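Local atomic coordinates of biotin protein ligase-like protein of unknown function (Silicibacter sp., PDB entry 3BFM), a protein that is of unknown function but resembles biotin protein ligases, belonging to the biotin/lipoate A/B protein ligase family, and binds calcium in the crystal. Residues A[45-56]-A[121-132]; A[197-205]-A[215-226]. All coordinates share one frame; numbering follows the deposited sequence.

Contact 1: residues A[45-56]-A[121-132]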
loop_
_atom_site.group_PDB
_atom_site.type_symbol
_atom_site.label_atom_id
_atom_site.label_comp_id
_atom_site.label_asym_id
_atom_site.label_seq_id
_atom_site.Cartn_x
_atom_site.Cartn_y
_atom_site.Cartn_z
ATOM N N GLY A 45 5.459 -18.678 -16.053
ATOM C CA GLY A 45 6.050 -19.730 -16.868
ATOM C C GLY A 45 6.619 -19.102 -18.108
ATOM O O GLY A 45 6.517 -17.900 -18.315
ATOM N N THR A 46 7.221 -19.907 -18.968
ATOM C CA THR A 46 7.725 -19.406 -20.204
ATOM C C THR A 46 6.555 -19.020 -21.142
ATOM O O THR A 46 6.723 -18.148 -21.966
ATOM C CB THR A 46 8.644 -20.445 -20.875
ATOM O OG1 THR A 46 7.920 -21.654 -21.091
ATOM C CG2 THR A 46 9.802 -20.773 -19.939
ATOM N N ASP A 47 5.405 -19.685 -20.984
ATOM C CA ASP A 47 4.284 -19.526 -21.922
ATOM C C ASP A 47 3.096 -18.712 -21.393
ATOM O O ASP A 47 2.176 -18.396 -22.152
ATOM C CB ASP A 47 3.744 -20.896 -22.316
ATOM C CG ASP A 47 4.687 -21.663 -23.187
ATOM O OD1 ASP A 47 5.814 -21.180 -23.465
ATOM O OD2 ASP A 47 4.289 -22.789 -23.512
ATOM N N VAL A 48 3.099 -18.402 -20.109
ATOM C CA VAL A 48 1.946 -17.735 -19.500
ATOM C C VAL A 48 2.387 -16.921 -18.299
ATOM O O VAL A 48 3.373 -17.246 -17.623
ATOM C CB VAL A 48 0.838 -18.736 -19.096
ATOM C CG1 VAL A 48 1.420 -19.815 -18.199
ATOM C CG2 VAL A 48 -0.375 -18.023 -18.397
ATOM N N LEU A 49 1.675 -15.818 -18.094
ATOM C CA LEU A 49 1.816 -15.000 -16.879
ATOM C C LEU A 49 0.491 -14.978 -16.131
ATOM O O LEU A 49 -0.532 -14.663 -16.712
ATOM C CB LEU A 49 2.261 -13.559 -17.204
ATOM C CG LEU A 49 2.269 -12.493 -16.082
ATOM C CD1 LEU A 49 3.268 -12.886 -14.974
ATOM C CD2 LEU A 49 2.609 -11.104 -16.613
ATOM N N ARG A 50 0.502 -15.317 -14.844
ATOM C CA ARG A 50 -0.713 -15.181 -14.036
ATOM C C ARG A 50 -0.375 -14.373 -12.822
ATOM O O ARG A 50 0.746 -14.485 -12.306
ATOM C CB ARG A 50 -1.331 -16.530 -13.657
ATOM C CG ARG A 50 -1.887 -17.265 -14.871
ATOM C CD ARG A 50 -2.308 -18.679 -14.502
ATOM N NE ARG A 50 -1.151 -19.542 -14.513
ATOM C CZ ARG A 50 -1.125 -20.785 -14.046
ATOM N NH1 ARG A 50 -2.196 -21.340 -13.498
ATOM N NH2 ARG A 50 -0.005 -21.479 -14.123
ATOM N N ALA A 51 -1.322 -13.543 -12.387
ATOM C CA ALA A 51 -1.152 -12.787 -11.190
ATOM C C ALA A 51 -2.480 -12.391 -10.637
ATOM O O ALA A 51 -3.510 -12.434 -11.331
ATOM C CB ALA A 51 -0.225 -11.573 -11.440
ATOM N N ALA A 52 -2.509 -12.079 -9.358
ATOM C CA ALA A 52 -3.797 -11.698 -8.720
ATOM C C ALA A 52 -3.472 -10.744 -7.581
ATOM O O ALA A 52 -2.505 -10.949 -6.873
ATOM C CB ALA A 52 -4.621 -12.926 -8.236
ATOM N N LEU A 53 -4.323 -9.724 -7.447
ATOM C CA LEU A 53 -4.232 -8.679 -6.410
ATOM C C LEU A 53 -5.395 -8.784 -5.445
ATOM O O LEU A 53 -6.567 -8.861 -5.886
ATOM C CB LEU A 53 -4.376 -7.293 -7.015
ATOM C CG LEU A 53 -3.695 -6.969 -8.325
ATOM C CD1 LEU A 53 -4.079 -5.541 -8.672
ATOM C CD2 LEU A 53 -2.184 -7.126 -8.183
ATOM N N VAL A 54 -5.082 -8.741 -4.142
ATOM C CA VAL A 54 -6.104 -8.669 -3.083
ATOM C C VAL A 54 -6.305 -7.191 -2.732
ATOM O O VAL A 54 -5.324 -6.465 -2.446
ATOM C CB VAL A 54 -5.704 -9.446 -1.810
ATOM C CG1 VAL A 54 -6.719 -9.194 -0.675
ATOM C CG2 VAL A 54 -5.520 -10.968 -2.138
ATOM N N LEU A 55 -7.570 -6.783 -2.794
ATOM C CA LEU A 55 -8.028 -5.428 -2.510
ATOM C C LEU A 55 -9.151 -5.450 -1.456
ATOM O O LEU A 55 -9.810 -6.477 -1.229
ATOM C CB LEU A 55 -8.564 -4.809 -3.796
ATOM C CG LEU A 55 -7.600 -4.869 -4.970
ATOM C CD1 LEU A 55 -8.232 -4.371 -6.271
ATOM C CD2 LEU A 55 -6.381 -4.032 -4.615
ATOM N N ALA A 56 -9.359 -4.308 -0.816
ATOM C CA ALA A 56 -10.461 -4.141 0.128
ATOM C C ALA A 56 -11.030 -2.719 0.123
ATOM O O ALA A 56 -10.899 -1.994 1.103
ATOM C CB ALA A 56 -10.007 -4.541 1.533
ATOM N N ASP A 121 -15.748 -7.882 2.218
ATOM C CA ASP A 121 -14.572 -7.971 3.092
ATOM C C ASP A 121 -13.327 -7.981 2.239
ATOM O O ASP A 121 -12.249 -7.675 2.711
ATOM C CB ASP A 121 -14.595 -9.251 3.903
ATOM C CG ASP A 121 -15.745 -9.314 4.920
ATOM O OD1 ASP A 121 -16.299 -8.264 5.304
ATOM O OD2 ASP A 121 -16.080 -10.445 5.334
ATOM N N TRP A 122 -13.479 -8.413 0.987
ATOM C CA TRP A 122 -12.343 -8.500 0.064
ATOM C C TRP A 122 -12.800 -8.571 -1.360
ATOM O O TRP A 122 -13.909 -8.992 -1.656
ATOM C CB TRP A 122 -11.437 -9.687 0.379
ATOM C CG TRP A 122 -12.104 -11.008 0.336
ATOM C CD1 TRP A 122 -12.587 -11.717 1.419
ATOM C CD2 TRP A 122 -12.339 -11.844 -0.816
ATOM N NE1 TRP A 122 -13.115 -12.891 1.007
ATOM C CE2 TRP A 122 -12.983 -13.006 -0.352
ATOM C CE3 TRP A 122 -12.105 -11.707 -2.188
ATOM C CZ2 TRP A 122 -13.372 -14.019 -1.200
ATOM C CZ3 TRP A 122 -12.480 -12.731 -3.033
ATOM C CH2 TRP A 122 -13.120 -13.868 -2.533
ATOM N N LEU A 123 -11.873 -8.210 -2.251
ATOM C CA LEU A 123 -12.040 -8.345 -3.664
ATOM C C LEU A 123 -10.688 -8.750 -4.260
ATOM O O LEU A 123 -9.659 -8.299 -3.795
ATOM C CB LEU A 123 -12.497 -7.005 -4.214
ATOM C CG LEU A 123 -13.056 -6.969 -5.621
ATOM C CD1 LEU A 123 -14.275 -6.025 -5.718
ATOM C CD2 LEU A 123 -11.959 -6.580 -6.626
ATOM N N VAL A 124 -10.705 -9.616 -5.255
ATOM C CA VAL A 124 -9.467 -10.035 -5.938
ATOM C C VAL A 124 -9.627 -9.817 -7.420
ATOM O O VAL A 124 -10.669 -10.158 -7.983
ATOM C CB VAL A 124 -9.161 -11.542 -5.694
ATOM C CG1 VAL A 124 -8.050 -12.057 -6.610
ATOM C CG2 VAL A 124 -8.831 -11.782 -4.209
ATOM N N VAL A 125 -8.609 -9.219 -8.035
ATOM C CA VAL A 125 -8.530 -9.114 -9.497
ATOM C C VAL A 125 -7.389 -9.951 -10.011
ATOM O O VAL A 125 -6.260 -9.815 -9.553
ATOM C CB VAL A 125 -8.359 -7.647 -9.948
ATOM C CG1 VAL A 125 -8.132 -7.580 -11.453
ATOM C CG2 VAL A 125 -9.560 -6.882 -9.530
ATOM N N GLY A 126 -7.662 -10.805 -10.983
ATOM C CA GLY A 126 -6.645 -11.688 -11.515
ATOM C C GLY A 126 -6.375 -11.415 -12.971
ATOM O O GLY A 126 -7.306 -11.079 -13.715
ATOM N N LEU A 127 -5.105 -11.539 -13.354
ATOM C CA LEU A 127 -4.665 -11.406 -14.717
ATOM C C LEU A 127 -4.209 -12.793 -15.203
ATOM O O LEU A 127 -3.492 -13.504 -14.482
ATOM C CB LEU A 127 -3.487 -10.400 -14.763
ATOM C CG LEU A 127 -2.774 -10.280 -16.106
ATOM C CD1 LEU A 127 -3.754 -9.747 -17.186
ATOM C CD2 LEU A 127 -1.481 -9.394 -16.033
ATOM N N ASP A 128 -4.688 -13.205 -16.381
ATOM C CA ASP A 128 -4.145 -14.371 -17.068
ATOM C C ASP A 128 -3.716 -13.901 -18.475
ATOM O O ASP A 128 -4.523 -13.362 -19.221
ATOM C CB ASP A 128 -5.175 -15.475 -17.165
ATOM C CG ASP A 128 -5.397 -16.215 -15.837
ATOM O OD1 ASP A 128 -5.941 -15.627 -14.875
ATOM O OD2 ASP A 128 -5.061 -17.419 -15.776
ATOM N N LEU A 129 -2.440 -14.073 -18.809
ATOM C CA LEU A 129 -1.948 -13.595 -20.069
ATOM C C LEU A 129 -1.088 -14.665 -20.726
ATOM O O LEU A 129 -0.026 -15.048 -20.179
ATOM C CB LEU A 129 -1.146 -12.291 -19.874
ATOM C CG LEU A 129 -0.589 -11.549 -21.083
ATOM C CD1 LEU A 129 -1.742 -10.873 -21.856
ATOM C CD2 LEU A 129 0.487 -10.477 -20.730
ATOM N N PRO A 130 -1.536 -15.151 -21.888
ATOM C CA PRO A 130 -0.678 -16.044 -22.649
ATOM C C PRO A 130 0.491 -15.344 -23.287
ATOM O O PRO A 130 0.336 -14.294 -23.855
ATOM C CB PRO A 130 -1.617 -16.592 -23.710
ATOM C CG PRO A 130 -2.645 -15.543 -23.910
ATOM C CD PRO A 130 -2.821 -14.894 -22.577
ATOM N N LEU A 131 1.674 -15.946 -23.179
ATOM C CA LEU A 131 2.900 -15.352 -23.706
ATOM C C LEU A 131 3.263 -16.016 -25.026
ATOM O O LEU A 131 3.579 -15.324 -25.975
ATOM C CB LEU A 131 4.012 -15.504 -22.701
ATOM C CG LEU A 131 3.773 -14.806 -21.359
ATOM C CD1 LEU A 131 4.973 -15.132 -20.419
ATOM C CD2 LEU A 131 3.598 -13.308 -21.491
ATOM N N TRP A 132 3.222 -17.340 -25.071
ATOM C CA TRP A 132 3.290 -18.101 -26.319
ATOM C C TRP A 132 2.010 -18.917 -26.460
ATOM O O TRP A 132 1.386 -19.256 -25.459
ATOM C CB TRP A 132 4.442 -19.087 -26.264
ATOM C CG TRP A 132 5.770 -18.421 -26.203
ATOM C CD1 TRP A 132 6.649 -18.478 -25.176
ATOM C CD2 TRP A 132 6.397 -17.632 -27.225
ATOM N NE1 TRP A 132 7.765 -17.774 -25.489
ATOM C CE2 TRP A 132 7.636 -17.247 -26.739
ATOM C CE3 TRP A 132 6.030 -17.230 -28.514
ATOM C CZ2 TRP A 132 8.518 -16.435 -27.477
ATOM C CZ3 TRP A 132 6.889 -16.431 -29.243
ATOM C CH2 TRP A 132 8.125 -16.043 -28.722
HETATM O O HOH W 1 0.014 -19.899 -23.051
#

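Contact 2: residues A[197-205]-A[215-226]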
loop_
_atom_site.group_PDB
_atom_site.type_symbol
_atom_site.label_atom_id
_atom_site.label_comp_id
_atom_site.label_asym_id
_atom_site.label_seq_id
_atom_site.Cartn_x
_atom_site.Cartn_y
_atom_site.Cartn_z
ATOM N N ARG A 197 -23.463 -6.486 -29.908
ATOM C CA ARG A 197 -22.967 -7.221 -28.746
ATOM C C ARG A 197 -24.053 -8.148 -28.239
ATOM O O ARG A 197 -25.219 -7.784 -28.268
ATOM C CB ARG A 197 -22.633 -6.204 -27.663
ATOM C CG ARG A 197 -22.210 -6.778 -26.339
ATOM C CD ARG A 197 -20.768 -7.123 -26.406
ATOM N NE ARG A 197 -20.336 -7.851 -25.219
ATOM C CZ ARG A 197 -19.125 -7.747 -24.686
ATOM N NH1 ARG A 197 -18.228 -6.920 -25.217
ATOM N NH2 ARG A 197 -18.826 -8.456 -23.605
ATOM N N THR A 198 -23.656 -9.341 -27.786
ATOM C CA THR A 198 -24.533 -10.234 -27.035
ATOM C C THR A 198 -23.953 -10.373 -25.635
ATOM O O THR A 198 -22.757 -10.534 -25.477
ATOM C CB THR A 198 -24.650 -11.620 -27.725
ATOM O OG1 THR A 198 -25.117 -11.443 -29.076
ATOM C CG2 THR A 198 -25.622 -12.537 -26.960
ATOM N N GLU A 199 -24.790 -10.268 -24.615
ATOM C CA GLU A 199 -24.318 -10.311 -23.240
ATOM C C GLU A 199 -25.465 -10.758 -22.356
ATOM O O GLU A 199 -26.604 -10.321 -22.554
ATOM C CB GLU A 199 -23.838 -8.929 -22.815
ATOM C CG GLU A 199 -23.163 -8.879 -21.459
ATOM C CD GLU A 199 -21.847 -9.640 -21.424
ATOM O OE1 GLU A 199 -21.004 -9.420 -22.318
ATOM O OE2 GLU A 199 -21.659 -10.461 -20.500
ATOM N N ALA A 200 -25.172 -11.646 -21.403
ATOM C CA ALA A 200 -26.191 -12.158 -20.483
ATOM C C ALA A 200 -27.493 -12.555 -21.183
ATOM O O ALA A 200 -28.578 -12.247 -20.700
ATOM C CB ALA A 200 -26.473 -11.130 -19.406
ATOM N N GLY A 201 -27.389 -13.227 -22.323
ATOM C CA GLY A 201 -28.570 -13.676 -23.057
ATOM C C GLY A 201 -29.388 -12.580 -23.726
ATOM O O GLY A 201 -30.528 -12.822 -24.123
ATOM N N ARG A 202 -28.810 -11.385 -23.845
ATOM C CA ARG A 202 -29.464 -10.245 -24.492
ATOM C C ARG A 202 -28.579 -9.725 -25.614
ATOM O O ARG A 202 -27.355 -9.844 -25.562
ATOM C CB ARG A 202 -29.739 -9.145 -23.469
ATOM C CG ARG A 202 -30.809 -9.548 -22.475
ATOM C CD ARG A 202 -30.754 -8.753 -21.191
ATOM N NE ARG A 202 -31.386 -9.490 -20.096
ATOM C CZ ARG A 202 -30.739 -10.126 -19.117
ATOM N NH1 ARG A 202 -29.410 -10.122 -19.050
ATOM N NH2 ARG A 202 -31.436 -10.770 -18.184
ATOM N N SER A 203 -29.196 -9.169 -26.647
ATOM C CA SER A 203 -28.425 -8.639 -27.752
ATOM C C SER A 203 -28.833 -7.224 -28.095
ATOM O O SER A 203 -29.956 -6.803 -27.841
ATOM C CB SER A 203 -28.548 -9.530 -28.976
ATOM O OG SER A 203 -27.845 -10.743 -28.766
ATOM N N GLY A 204 -27.892 -6.497 -28.666
ATOM C CA GLY A 204 -28.118 -5.125 -29.012
ATOM C C GLY A 204 -26.824 -4.462 -29.368
ATOM O O GLY A 204 -25.835 -5.147 -29.690
ATOM N N THR A 205 -26.842 -3.139 -29.313
ATOM C CA THR A 205 -25.656 -2.291 -29.488
ATOM C C THR A 205 -25.073 -1.899 -28.128
ATOM O O THR A 205 -25.782 -1.464 -27.218
ATOM C CB THR A 205 -26.020 -1.014 -30.263
ATOM O OG1 THR A 205 -26.473 -1.395 -31.566
ATOM C CG2 THR A 205 -24.825 -0.073 -30.398
HETATM N N MSE A 215 -23.283 -2.276 -18.164
HETATM C CA MSE A 215 -23.374 -2.139 -19.620
HETATM C C MSE A 215 -24.762 -1.677 -20.000
HETATM O O MSE A 215 -25.753 -2.265 -19.578
HETATM C CB MSE A 215 -23.144 -3.469 -20.316
HETATM C CG MSE A 215 -23.322 -3.449 -21.808
HETATM SE SE MSE A 215 -23.005 -5.112 -22.678
HETATM C CE MSE A 215 -21.002 -5.018 -22.547
ATOM N N LEU A 216 -24.791 -0.667 -20.856
ATOM C CA LEU A 216 -26.011 -0.227 -21.501
ATOM C C LEU A 216 -26.065 -0.896 -22.871
ATOM O O LEU A 216 -25.285 -0.583 -23.758
ATOM C CB LEU A 216 -26.024 1.302 -21.602
ATOM C CG LEU A 216 -25.992 2.020 -20.238
ATOM C CD1 LEU A 216 -25.412 3.397 -20.354
ATOM C CD2 LEU A 216 -27.389 2.043 -19.661
ATOM N N LEU A 217 -27.022 -1.797 -23.038
ATOM C CA LEU A 217 -27.177 -2.601 -24.252
ATOM C C LEU A 217 -28.538 -2.269 -24.866
ATOM O O LEU A 217 -29.589 -2.592 -24.297
ATOM C CB LEU A 217 -27.067 -4.080 -23.920
ATOM C CG LEU A 217 -26.952 -5.092 -25.059
ATOM C CD1 LEU A 217 -25.708 -4.816 -25.876
ATOM C CD2 LEU A 217 -26.945 -6.529 -24.513
ATOM N N ARG A 218 -28.491 -1.592 -25.997
ATOM C CA ARG A 218 -29.711 -1.113 -26.663
ATOM C C ARG A 218 -30.149 -2.041 -27.779
ATOM O O ARG A 218 -29.436 -2.230 -28.789
ATOM C CB ARG A 218 -29.490 0.304 -27.157
ATOM C CG ARG A 218 -30.778 0.981 -27.615
ATOM C CD ARG A 218 -30.569 2.476 -27.586
ATOM N NE ARG A 218 -30.611 2.965 -26.204
ATOM C CZ ARG A 218 -30.327 4.200 -25.825
ATOM N NH1 ARG A 218 -29.940 5.126 -26.710
ATOM N NH2 ARG A 218 -30.403 4.496 -24.546
ATOM N N ASP A 219 -31.306 -2.667 -27.600
ATOM C CA ASP A 219 -31.871 -3.451 -28.708
ATOM C C ASP A 219 -32.962 -2.590 -29.392
ATOM O O ASP A 219 -32.976 -1.353 -29.236
ATOM C CB ASP A 219 -32.277 -4.892 -28.287
ATOM C CG ASP A 219 -33.562 -4.959 -27.535
ATOM O OD1 ASP A 219 -34.390 -4.010 -27.643
ATOM O OD2 ASP A 219 -33.758 -5.996 -26.850
ATOM N N GLU A 220 -33.832 -3.214 -30.180
ATOM C CA GLU A 220 -34.695 -2.449 -31.072
ATOM C C GLU A 220 -35.705 -1.624 -30.282
ATOM O O GLU A 220 -36.067 -0.556 -30.724
ATOM C CB GLU A 220 -35.401 -3.361 -32.087
ATOM C CG GLU A 220 -34.489 -3.838 -33.229
ATOM C CD GLU A 220 -35.234 -4.611 -34.302
ATOM O OE1 GLU A 220 -35.698 -5.727 -33.965
ATOM O OE2 GLU A 220 -35.350 -4.086 -35.458
ATOM N N THR A 221 -36.086 -2.102 -29.105
ATOM C CA THR A 221 -37.194 -1.492 -28.337
ATOM C C THR A 221 -36.875 -1.053 -26.928
ATOM O O THR A 221 -37.697 -0.380 -26.288
ATOM C CB THR A 221 -38.410 -2.446 -28.271
ATOM O OG1 THR A 221 -38.040 -3.613 -27.522
ATOM C CG2 THR A 221 -38.865 -2.852 -29.665
ATOM N N THR A 222 -35.678 -1.365 -26.428
ATOM C CA THR A 222 -35.385 -1.110 -25.040
ATOM C C THR A 222 -33.888 -1.009 -24.830
ATOM O O THR A 222 -33.119 -1.324 -25.719
ATOM C CB THR A 222 -35.950 -2.226 -24.135
ATOM O OG1 THR A 222 -36.017 -1.764 -22.779
ATOM C CG2 THR A 222 -35.116 -3.506 -24.229
ATOM N N THR A 223 -33.507 -0.492 -23.671
ATOM C CA THR A 223 -32.104 -0.509 -23.241
ATOM C C THR A 223 -32.005 -1.382 -22.009
ATOM O O THR A 223 -32.689 -1.160 -21.009
ATOM C CB THR A 223 -31.582 0.875 -22.911
ATOM O OG1 THR A 223 -31.738 1.757 -24.030
ATOM C CG2 THR A 223 -30.088 0.820 -22.544
ATOM N N HIS A 224 -31.140 -2.390 -22.083
ATOM C CA HIS A 224 -30.880 -3.278 -20.953
ATOM C C HIS A 224 -29.753 -2.683 -20.164
ATOM O O HIS A 224 -28.832 -2.099 -20.746
ATOM C CB HIS A 224 -30.468 -4.659 -21.444
ATOM C CG HIS A 224 -31.464 -5.299 -22.340
ATOM N ND1 HIS A 224 -32.638 -5.837 -21.866
ATOM C CD2 HIS A 224 -31.479 -5.480 -23.682
ATOM C CE1 HIS A 224 -33.332 -6.330 -22.875
ATOM N NE2 HIS A 224 -32.657 -6.114 -23.989
ATOM N N LEU A 225 -29.842 -2.797 -18.839
ATOM C CA LEU A 225 -28.699 -2.522 -17.963
ATOM C C LEU A 225 -28.170 -3.844 -17.413
ATOM O O LEU A 225 -28.874 -4.566 -16.728
ATOM C CB LEU A 225 -29.073 -1.571 -16.820
ATOM C CG LEU A 225 -27.965 -1.263 -15.806
ATOM C CD1 LEU A 225 -26.959 -0.390 -16.435
ATOM C CD2 LEU A 225 -28.531 -0.560 -14.577
ATOM N N ILE A 226 -26.923 -4.150 -17.735
ATOM C CA ILE A 226 -26.276 -5.368 -17.253
ATOM C C ILE A 226 -25.252 -4.917 -16.225
ATOM O O ILE A 226 -24.223 -4.334 -16.590
ATOM C CB ILE A 226 -25.607 -6.140 -18.387
ATOM C CG1 ILE A 226 -26.540 -6.243 -19.603
ATOM C CG2 ILE A 226 -25.145 -7.520 -17.897
ATOM C CD1 ILE A 226 -27.722 -7.145 -19.402
HETATM O O HOH W 2 -32.120 -8.207 -26.954
#

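Contact 1: residues A[45-56]-A[121-132]
Asp47 and Trp132 both set CG opposite their own carbonyl carbon, chi1 -65° in the tryptophan, and the two side chains meet at about a right angle: Asp47 OD1 lies at the indole edge, 3.3 Å from Trp132 CD1, with carboxylate and ring planes 80° apart. The OG1 of Thr46 donates to the same OD1 from above the carboxylate plane. The backbone Asp47 O takes Leu131 N at 2.7 Å and, at a longer 3.3 Å, Trp132 N, both from one face of its carbonyl plane; a water donates to it as well and to Trp132 O. With an alanine at Asp47, the Thr46 hydroxyl would probably lose its acceptor and a gap would be likely to open at the indole edge. From here strands 48-55 and 123-130 run antiparallel, with hydrogen-bonded pairs from Leu49-Leu129 to Leu55-Leu123, as neighbouring central strands of the mixed sheet of the ligase-like domain. On the face carrying Leu49, Ala51, Leu53, Leu127 and Leu129, helix 156-175 packs on all of these but Leu49, which touches Leu44. On the other face Ala52 sits opposite Gly126, and Ala52 CB instead touches Val124 CG1 at 3.9 Å. Val54 CG2 and Val124 CG2 meet methyl to methyl at 4.0 Å. Back toward Asp47 on this face, Asp128 OD2 rests against the aliphatic part of Arg50, 3.3 Å from its CD; the bend at chi3 (-82°) turns the guanidinium aside, with Arg50 NE 4.6 Å from Asp128 OD2. Asp128 OD1 is instead salt-bridged to Arg108, whereas Arg50 leans toward the calcium site, making a long, weak ion pair with the calcium ligand Asp22.

Contact 2: residues A[197-205]-A[215-226]
Thr205 and Arg218 form an antiparallel hydrogen-bonded pair, Thr205 N to Arg218 O 2.8 Å and Arg218 N to Thr205 O 3.0 Å, while strand 197-199 crosses strand 215-218 at -120°. At the corner, Gly204 CA lies 3.2 Å from Arg218 O, where any side chain would clash. Leu217 fills the angle between the two layers: CD1 packs on Arg197 CB and the Gly204 backbone, CD2 on Arg202 O. Two hairpins thus face each other within the small C-terminal DUF4444 region: 197-203, closed by a type I' turn from Glu199 to Arg202, and 215-226. The selenium of selenomethionine Met215 lies against Glu199 CB, and its CE sits over the centre of the Arg197 guanidinium, 3.9 Å from Arg197 CZ. That guanidinium is held by salt bridges to Glu199 OE1 and, outside the hairpins, to Asp92. Arg202, extended from CG to NE, lays CD over one face of the His224 ring, a CH-pi contact 3.8 Å from the centroid, and Thr222 CG2 covers the opposite face. His224 NE2 donates to Asp219 OD2, which restrains the ring's rotation; Asp219 OD1 accepts from Thr221 N, an Asx turn, and from Thr222 N, completing an Asx motif.

Following the chain, strand 48-55 leaves the turn after strand 39-44, and 64 residues holding helix 67-82 and strands 89-91, 96-99 and 102-111 intervene before strand 123-130 returns beside it and contact 1 closes that long loop. Helices 156-175 and 179-189 then lead to the C-terminal region, where contact 2 closes a loop of only nine residues, containing most of strand 205-209. The two contacts follow in series, neither nesting nor crossing. The centres of contact 1 and contact 2 are about 29 Å apart. Contact 1 joins the middle of the large sheet, whereas contact 2 joins a two-stranded sheet to a three-stranded one and, at its Arg197 end, reaches back to the loop after edge strand 89-91.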